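SWD1-like protein (PDB 6E29) forms the beta-propeller domain of Swd1 (Cps50), a WD-repeat subunit of the COMPASS histone H3 methyltransferase complex, where it probably serves in protein-protein binding. Local coordinates at residues R103-R108 with P141-Y146; H122-A127 with M134-T139. All blocks are in the same frame, centred on the assembly; numbering follows the deposited sequence.

How the interactions relate
Coming from the N terminus, the chain first reaches segment 103-108, at the end of strand 100-106, an outermost strand of one four-stranded propeller sheet, and then enters the next sheet through strand 111-117. Interaction 2 closes a short loop there: 122-127 and 134-139 are seven residues apart at their nearest ends and form the beta hairpin in the middle of that sheet. Interaction 1 closes a wider loop, bringing 141-146 back against 103-108, and the hairpin of interaction 2 falls within it. The two contacts meet between strands 134-137 and 144-147, neighbours in the sheet. Interaction 2 therefore builds one sheet from within, and interaction 1 ties its outer edge to the preceding sheet.

Interaction 1: R103-R108 with P141-Y146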
ATOM      1  N   ARG B 103       3.053  -1.017 -20.548  1.00 49.05           N
ATOM      2  CA  ARG B 103       2.866   0.431 -20.409  1.00 54.32           C
ATOM      3  C   ARG B 103       3.918   0.980 -19.457  1.00 46.47           C
ATOM      4  O   ARG B 103       4.400   0.274 -18.563  1.00 49.76           O
ATOM      5  CB  ARG B 103       1.493   0.829 -19.843  1.00 46.31           C
ATOM      6  CG  ARG B 103       0.290   0.417 -20.676  1.00 53.95           C
ATOM      7  CD  ARG B 103       0.094   1.342 -21.843  1.00 60.57           C
ATOM      8  NE  ARG B 103      -1.012   0.940 -22.710  1.00 55.68           N
ATOM      9  CZ  ARG B 103      -0.879   0.131 -23.771  1.00 74.92           C
ATOM     10  NH1 ARG B 103       0.309  -0.396 -24.074  1.00 61.59           N
ATOM     11  NH2 ARG B 103      -1.928  -0.172 -24.534  1.00 58.34           N
ATOM     12  N   GLU B 104       4.236   2.261 -19.616  1.00 55.21           N
ATOM     13  CA  GLU B 104       5.263   2.888 -18.790  1.00 46.89           C
ATOM     14  C   GLU B 104       4.973   4.374 -18.602  1.00 56.04           C
ATOM     15  O   GLU B 104       4.803   5.098 -19.586  1.00 47.93           O
ATOM     16  CB  GLU B 104       6.615   2.706 -19.466  1.00 47.92           C
ATOM     17  CG  GLU B 104       7.761   3.229 -18.668  1.00 48.73           C
ATOM     18  CD  GLU B 104       9.092   2.851 -19.311  1.00 61.96           C
ATOM     19  OE1 GLU B 104      10.139   3.127 -18.695  1.00 76.91           O
ATOM     20  OE2 GLU B 104       9.090   2.294 -20.434  1.00 78.84           O
ATOM     21  N   VAL B 105       4.979   4.842 -17.353  1.00 43.52           N
ATOM     22  CA  VAL B 105       4.622   6.221 -17.019  1.00 53.90           C
ATOM     23  C   VAL B 105       5.696   6.795 -16.100  1.00 47.75           C
ATOM     24  O   VAL B 105       5.995   6.210 -15.049  1.00 51.14           O
ATOM     25  CB  VAL B 105       3.235   6.298 -16.353  1.00 47.90           C
ATOM     26  CG1 VAL B 105       2.827   7.783 -16.077  1.00 41.62           C
ATOM     27  CG2 VAL B 105       2.186   5.568 -17.202  1.00 42.17           C
ATOM     28  N   ARG B 106       6.285   7.927 -16.505  1.00 44.32           N
ATOM     29  CA  ARG B 106       7.330   8.601 -15.738  1.00 46.80           C
ATOM     30  C   ARG B 106       6.800   9.882 -15.097  1.00 56.91           C
ATOM     31  O   ARG B 106       6.209  10.730 -15.777  1.00 50.94           O
ATOM     32  CB  ARG B 106       8.542   8.907 -16.626  1.00 47.04           C
ATOM     33  CG  ARG B 106       8.991   7.665 -17.396  1.00 53.73           C
ATOM     34  CD  ARG B 106      10.179   7.957 -18.308  1.00 76.55           C
ATOM     35  NE  ARG B 106       9.847   7.696 -19.714  1.00 81.26           N
ATOM     36  CZ  ARG B 106       9.824   6.482 -20.253  1.00 81.75           C
ATOM     37  NH1 ARG B 106      10.123   5.446 -19.500  1.00 70.72           N
ATOM     38  NH2 ARG B 106       9.516   6.307 -21.542  1.00 75.02           N
ATOM     39  N   PHE B 107       7.032  10.030 -13.801  1.00 41.62           N
ATOM     40  CA  PHE B 107       6.573  11.201 -13.063  1.00 44.40           C
ATOM     41  C   PHE B 107       7.755  12.134 -12.809  1.00 47.93           C
ATOM     42  O   PHE B 107       8.847  11.940 -13.336  1.00 46.02           O
ATOM     43  CB  PHE B 107       5.884  10.780 -11.761  1.00 46.89           C
ATOM     44  CG  PHE B 107       4.615   9.999 -11.973  1.00 47.49           C
ATOM     45  CD1 PHE B 107       4.633   8.608 -11.972  1.00 59.30           C
ATOM     46  CD2 PHE B 107       3.409  10.655 -12.221  1.00 42.01           C
ATOM     47  CE1 PHE B 107       3.474   7.873 -12.197  1.00 50.34           C
ATOM     48  CE2 PHE B 107       2.237   9.929 -12.442  1.00 46.15           C
ATOM     49  CZ  PHE B 107       2.276   8.518 -12.424  1.00 41.31           C
ATOM     50  N   ARG B 108       7.560  13.149 -11.972  1.00 43.94           N
ATOM     51  CA  ARG B 108       8.625  14.100 -11.667  1.00 63.44           C
ATOM     52  C   ARG B 108       9.132  13.956 -10.232  1.00 57.27           C
ATOM     53  O   ARG B 108       9.764  14.877  -9.700  1.00 49.07           O
ATOM     54  CB  ARG B 108       8.152  15.532 -11.929  1.00 63.69           C
ATOM     55  CG  ARG B 108       7.121  15.684 -13.053  1.00 58.24           C
ATOM     56  CD  ARG B 108       6.582  17.133 -13.116  1.00 80.72           C
ATOM     57  NE  ARG B 108       6.110  17.594 -11.797  1.00 86.44           N
ATOM     58  CZ  ARG B 108       4.851  17.942 -11.499  1.00 79.79           C
ATOM     59  NH1 ARG B 108       3.898  17.913 -12.426  1.00 77.28           N
ATOM     60  NH2 ARG B 108       4.539  18.340 -10.266  1.00 60.49           N
ATOM     61  N   PRO B 141      -0.881   3.431 -25.220  1.00 80.09           N
ATOM     62  CA  PRO B 141       0.411   4.105 -25.094  1.00 73.16           C
ATOM     63  C   PRO B 141       1.091   5.390 -24.641  1.00 76.82           C
ATOM     64  O   PRO B 141       2.320   5.466 -24.584  1.00 84.33           O
ATOM     65  CB  PRO B 141       1.185   3.633 -26.326  1.00 76.45           C
ATOM     66  CG  PRO B 141       0.519   2.310 -26.707  1.00 70.21           C
ATOM     67  CD  PRO B 141      -0.931   2.500 -26.362  1.00 67.68           C
ATOM     68  N   VAL B 142       0.292   6.408 -24.326  1.00 75.19           N
ATOM     69  CA  VAL B 142       0.809   7.779 -24.209  1.00 71.70           C
ATOM     70  C   VAL B 142      -0.392   7.804 -23.259  1.00 64.74           C
ATOM     71  O   VAL B 142      -1.558   7.721 -23.659  1.00 56.06           O
ATOM     72  CB  VAL B 142       0.586   8.694 -25.435  1.00 67.98           C
ATOM     73  CG1 VAL B 142       0.196  10.089 -24.982  1.00 67.86           C
ATOM     74  CG2 VAL B 142       1.840   8.729 -26.351  1.00 69.20           C
ATOM     75  N   GLU B 143      -0.098   7.885 -21.979  1.00 61.62           N
ATOM     76  CA  GLU B 143      -1.120   7.917 -20.950  1.00 51.04           C
ATOM     77  C   GLU B 143      -1.902   9.239 -20.969  1.00 52.30           C
ATOM     78  O   GLU B 143      -1.529  10.232 -21.605  1.00 52.60           O
ATOM     79  CB  GLU B 143      -0.472   7.729 -19.591  1.00 49.02           C
ATOM     80  CG  GLU B 143       0.358   8.926 -19.120  1.00 57.21           C
ATOM     81  CD  GLU B 143       1.744   9.015 -19.749  1.00 61.15           C
ATOM     82  OE1 GLU B 143       2.092   8.206 -20.643  1.00 64.08           O
ATOM     83  OE2 GLU B 143       2.503   9.901 -19.321  1.00 71.66           O
ATOM     84  N   VAL B 144      -3.005   9.236 -20.232  1.00 58.60           N
ATOM     85  CA  VAL B 144      -3.704  10.457 -19.865  1.00 57.43           C
ATOM     86  C   VAL B 144      -3.657  10.546 -18.345  1.00 49.90           C
ATOM     87  O   VAL B 144      -4.098   9.622 -17.652  1.00 47.78           O
ATOM     88  CB  VAL B 144      -5.149  10.481 -20.375  1.00 49.98           C
ATOM     89  CG1 VAL B 144      -5.741  11.932 -20.200  1.00 50.50           C
ATOM     90  CG2 VAL B 144      -5.225   9.983 -21.799  1.00 57.36           C
ATOM     91  N   ARG B 145      -3.118  11.644 -17.828  1.00 47.21           N
ATOM     92  CA  ARG B 145      -2.952  11.792 -16.395  1.00 42.63           C
ATOM     93  C   ARG B 145      -4.013  12.752 -15.866  1.00 47.16           C
ATOM     94  O   ARG B 145      -4.400  13.702 -16.545  1.00 55.51           O
ATOM     95  CB  ARG B 145      -1.561  12.341 -16.050  1.00 53.19           C
ATOM     96  CG  ARG B 145      -0.415  11.713 -16.795  1.00 61.85           C
ATOM     97  CD  ARG B 145       0.943  12.128 -16.230  1.00 45.83           C
ATOM     98  NE  ARG B 145       2.010  11.624 -17.099  1.00 74.36           N
ATOM     99  CZ  ARG B 145       3.288  11.533 -16.744  1.00 50.22           C
ATOM    100  NH1 ARG B 145       3.664  11.926 -15.539  1.00 58.55           N
ATOM    101  NH2 ARG B 145       4.185  11.052 -17.585  1.00 56.40           N
ATOM    102  N   TYR B 146      -4.460  12.514 -14.634  1.00 39.77           N
ATOM    103  CA  TYR B 146      -5.437  13.367 -13.966  1.00 39.18           C
ATOM    104  C   TYR B 146      -4.928  13.696 -12.579  1.00 37.06           C
ATOM    105  O   TYR B 146      -4.584  12.775 -11.830  1.00 44.02           O
ATOM    106  CB  TYR B 146      -6.773  12.662 -13.844  1.00 39.39           C
ATOM    107  CG  TYR B 146      -7.355  12.347 -15.190  1.00 40.95           C
ATOM    108  CD1 TYR B 146      -7.143  11.127 -15.781  1.00 43.69           C
ATOM    109  CD2 TYR B 146      -8.123  13.291 -15.869  1.00 46.83           C
ATOM    110  CE1 TYR B 146      -7.673  10.828 -17.008  1.00 43.64           C
ATOM    111  CE2 TYR B 146      -8.648  13.013 -17.104  1.00 45.72           C
ATOM    112  CZ  TYR B 146      -8.425  11.762 -17.661  1.00 48.89           C
ATOM    113  OH  TYR B 146      -8.924  11.441 -18.904  1.00 55.82           O
TER
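Arg145 reaches the end of strand 100-106 and grips one backbone oxygen, Arg106 O, with both terminal nitrogens. Arg145 NH2 lies 2.7 Å and Arg145 NH1 2.8 Å from Arg106 O, the oxygen in the guanidinium plane while both nitrogens approach from one face of the carbonyl. The bonds are bent (N-H...O 141° and 136°). Along its NE-NH2 side, Arg145 bonds Glu143 OE2 with both nitrogens, a side-on salt bridge that helps fix the guanidinium's rotation. Val105 CG1 sits over the centre of one guanidinium face, 3.8 Å from Arg145 CZ. This is a seam between neighbouring blades of a WD-repeat beta-propeller: 103-108 finishes the last strand of one four-stranded sheet and leaves it, and 141-146 runs into an outermost strand, 144-147, of the next. An alanine in place of Arg145 would probably leave Glu143 without its cationic mate and Arg106 O without these donors. At the other end, Pro141 CD lies over one face of the Arg103 guanidinium, toward its rim, 3.4 Å from Arg103 NH2. The Arg103 chain is bent at chi2 (-78°), which turns CD aside, and its NE and NH2 bond the carbonyl oxygens of Ile138 and Thr139.

Interaction 2: H122-A127 with M134-T139; sequences HQFAAA and MLVDIT
Phe124 and Val136 face each other as a hydrogen-bonded pair in an antiparallel beta hairpin, the two central strands of one propeller blade. Val136 N gives a nearly straight bond (172°) to Phe124 O at 2.8 Å, and Phe124 N returns one to Val136 O. Ala126 and Met134 pair likewise. The Phe124 side chain lies beside that of Val136, with Val136 CB over the ring face toward its rim, 3.5 Å from Phe124 CZ. The Ile138 side chain crosses that of Phe124 at about a right angle, with CD1 at the ring edge, in plane. Phe107, just after the last strand of the preceding blade, packs against Phe124 and Val136. On the other face of the sheet, Gln123 crosses Leu135, and Leu135 CD1 comes to 3.3 Å from Gln123 OE1, an oxygen held by Tyr181 OH on the following blade. At the open end of the hairpin, Ile138 N bonds His122 O from above the carbonyl plane; His122 CB meets Thr139 OG1 at 3.6 Å, and His122 NE2 is bonded to Tyr102 OH. The same end carries an Asx turn: with CG anti to the backbone N (chi1 172°), Asp137 OD1 accepts from Thr139 N at 2.7 Å and from Thr139 OG1 at 2.6 Å.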
ATOM      1  N   HIS B 122      -6.009  -0.987 -16.917  1.00 41.71           N
ATOM      2  CA  HIS B 122      -5.659   0.202 -17.687  1.00 47.27           C
ATOM      3  C   HIS B 122      -5.849   1.513 -16.918  1.00 45.32           C
ATOM      4  O   HIS B 122      -5.848   2.583 -17.547  1.00 44.97           O
ATOM      5  CB  HIS B 122      -6.481   0.260 -18.978  1.00 48.25           C
ATOM      6  CG  HIS B 122      -6.128  -0.810 -19.965  1.00 48.50           C
ATOM      7  ND1 HIS B 122      -7.012  -1.803 -20.327  1.00 62.50           N
ATOM      8  CD2 HIS B 122      -4.974  -1.068 -20.632  1.00 57.33           C
ATOM      9  CE1 HIS B 122      -6.429  -2.608 -21.200  1.00 70.88           C
ATOM     10  NE2 HIS B 122      -5.193  -2.183 -21.403  1.00 68.72           N
ATOM     11  N   GLN B 123      -6.038   1.468 -15.595  1.00 37.84           N
ATOM     12  CA  GLN B 123      -6.051   2.688 -14.805  1.00 38.17           C
ATOM     13  C   GLN B 123      -5.344   2.413 -13.495  1.00 43.20           C
ATOM     14  O   GLN B 123      -5.509   1.340 -12.919  1.00 39.39           O
ATOM     15  CB  GLN B 123      -7.459   3.168 -14.531  1.00 40.38           C
ATOM     16  CG  GLN B 123      -7.479   4.532 -13.899  1.00 35.53           C
ATOM     17  CD  GLN B 123      -8.787   4.876 -13.274  1.00 36.89           C
ATOM     18  OE1 GLN B 123      -9.019   4.609 -12.095  1.00 38.13           O
ATOM     19  NE2 GLN B 123      -9.619   5.563 -14.025  1.00 45.59           N
ATOM     20  N   PHE B 124      -4.534   3.366 -13.040  1.00 37.12           N
ATOM     21  CA  PHE B 124      -3.923   3.248 -11.728  1.00 36.14           C
ATOM     22  C   PHE B 124      -3.908   4.603 -11.035  1.00 30.14           C
ATOM     23  O   PHE B 124      -4.120   5.665 -11.660  1.00 33.30           O
ATOM     24  CB  PHE B 124      -2.481   2.656 -11.780  1.00 41.44           C
ATOM     25  CG  PHE B 124      -1.443   3.582 -12.360  1.00 32.09           C
ATOM     26  CD1 PHE B 124      -0.766   4.492 -11.567  1.00 41.57           C
ATOM     27  CD2 PHE B 124      -1.109   3.494 -13.719  1.00 41.56           C
ATOM     28  CE1 PHE B 124       0.198   5.345 -12.138  1.00 32.58           C
ATOM     29  CE2 PHE B 124      -0.163   4.360 -14.287  1.00 49.33           C
ATOM     30  CZ  PHE B 124       0.489   5.289 -13.494  1.00 35.59           C
ATOM     31  N   ALA B 125      -3.710   4.540  -9.731  1.00 28.93           N
ATOM     32  CA  ALA B 125      -3.535   5.713  -8.883  1.00 31.57           C
ATOM     33  C   ALA B 125      -2.193   5.656  -8.173  1.00 26.42           C
ATOM     34  O   ALA B 125      -1.784   4.600  -7.655  1.00 31.62           O
ATOM     35  CB  ALA B 125      -4.656   5.842  -7.856  1.00 31.63           C
ATOM     36  N   ALA B 126      -1.515   6.798  -8.099  1.00 27.36           N
ATOM     37  CA  ALA B 126      -0.201   6.822  -7.451  1.00 26.37           C
ATOM     38  C   ALA B 126      -0.089   7.976  -6.454  1.00 41.40           C
ATOM     39  O   ALA B 126      -0.686   9.039  -6.631  1.00 29.11           O
ATOM     40  CB  ALA B 126       0.899   6.911  -8.504  1.00 28.16           C
ATOM     41  N   ALA B 127       0.664   7.754  -5.394  1.00 25.31           N
ATOM     42  CA  ALA B 127       1.033   8.830  -4.474  1.00 31.01           C
ATOM     43  C   ALA B 127       2.516   9.140  -4.689  1.00 36.44           C
ATOM     44  O   ALA B 127       3.331   8.224  -4.842  1.00 30.24           O
ATOM     45  CB  ALA B 127       0.732   8.427  -3.018  1.00 23.21           C
ATOM     46  N   MET B 134      -1.850  11.166  -8.327  1.00 30.37           N
ATOM     47  CA  MET B 134      -2.281  11.131  -9.725  1.00 45.33           C
ATOM     48  C   MET B 134      -3.135   9.904 -10.032  1.00 34.85           C
ATOM     49  O   MET B 134      -2.880   8.811  -9.526  1.00 33.53           O
ATOM     50  CB  MET B 134      -1.072  11.135 -10.692  1.00 39.27           C
ATOM     51  CG  MET B 134      -0.121  12.304 -10.547  1.00 40.49           C
ATOM     52  SD  MET B 134      -0.848  13.863 -11.092  1.00 50.16           S
ATOM     53  CE  MET B 134      -1.075  13.514 -12.808  1.00 41.58           C
ATOM     54  N   LEU B 135      -4.163  10.110 -10.852  1.00 32.05           N
ATOM     55  CA  LEU B 135      -4.927   9.041 -11.480  1.00 38.89           C
ATOM     56  C   LEU B 135      -4.526   8.997 -12.955  1.00 35.14           C
ATOM     57  O   LEU B 135      -4.669   9.993 -13.680  1.00 37.23           O
ATOM     58  CB  LEU B 135      -6.423   9.289 -11.309  1.00 34.30           C
ATOM     59  CG  LEU B 135      -7.350   8.148 -11.712  1.00 43.27           C
ATOM     60  CD1 LEU B 135      -6.947   6.951 -10.952  1.00 55.27           C
ATOM     61  CD2 LEU B 135      -8.802   8.477 -11.375  1.00 54.82           C
ATOM     62  N   VAL B 136      -4.000   7.869 -13.411  1.00 35.74           N
ATOM     63  CA  VAL B 136      -3.485   7.795 -14.781  1.00 39.76           C
ATOM     64  C   VAL B 136      -4.267   6.757 -15.574  1.00 43.76           C
ATOM     65  O   VAL B 136      -4.425   5.619 -15.129  1.00 37.35           O
ATOM     66  CB  VAL B 136      -1.974   7.477 -14.815  1.00 49.96           C
ATOM     67  CG1 VAL B 136      -1.484   7.411 -16.274  1.00 49.70           C
ATOM     68  CG2 VAL B 136      -1.178   8.528 -14.040  1.00 39.81           C
ATOM     69  N   ASP B 137      -4.718   7.134 -16.767  1.00 43.81           N
ATOM     70  CA  ASP B 137      -5.308   6.177 -17.701  1.00 42.58           C
ATOM     71  C   ASP B 137      -4.229   5.668 -18.647  1.00 52.25           C
ATOM     72  O   ASP B 137      -3.675   6.450 -19.439  1.00 48.58           O
ATOM     73  CB  ASP B 137      -6.453   6.860 -18.458  1.00 44.58           C
ATOM     74  CG  ASP B 137      -7.020   6.029 -19.603  1.00 53.96           C
ATOM     75  OD1 ASP B 137      -6.630   4.862 -19.828  1.00 50.65           O
ATOM     76  OD2 ASP B 137      -7.893   6.590 -20.323  1.00 59.64           O
ATOM     77  N   ILE B 138      -3.969   4.348 -18.615  1.00 43.97           N
ATOM     78  CA  ILE B 138      -2.958   3.794 -19.499  1.00 45.40           C
ATOM     79  C   ILE B 138      -3.585   2.845 -20.517  1.00 59.43           C
ATOM     80  O   ILE B 138      -2.926   1.909 -20.983  1.00 59.11           O
ATOM     81  CB  ILE B 138      -1.851   3.109 -18.683  1.00 45.92           C
ATOM     82  CG1 ILE B 138      -2.454   2.013 -17.798  1.00 41.59           C
ATOM     83  CG2 ILE B 138      -1.104   4.159 -17.841  1.00 43.07           C
ATOM     84  CD1 ILE B 138      -1.456   1.327 -16.886  1.00 46.53           C
ATOM     85  N   THR B 139      -4.855   3.076 -20.885  1.00 48.54           N
ATOM     86  CA  THR B 139      -5.478   2.226 -21.906  1.00 50.92           C
ATOM     87  C   THR B 139      -4.617   2.183 -23.161  1.00 55.60           C
ATOM     88  O   THR B 139      -4.449   1.125 -23.791  1.00 64.27           O
ATOM     89  CB  THR B 139      -6.871   2.736 -22.293  1.00 52.33           C
ATOM     90  OG1 THR B 139      -7.715   2.891 -21.144  1.00 54.17           O
ATOM     91  CG2 THR B 139      -7.540   1.776 -23.361  1.00 60.66           C
TER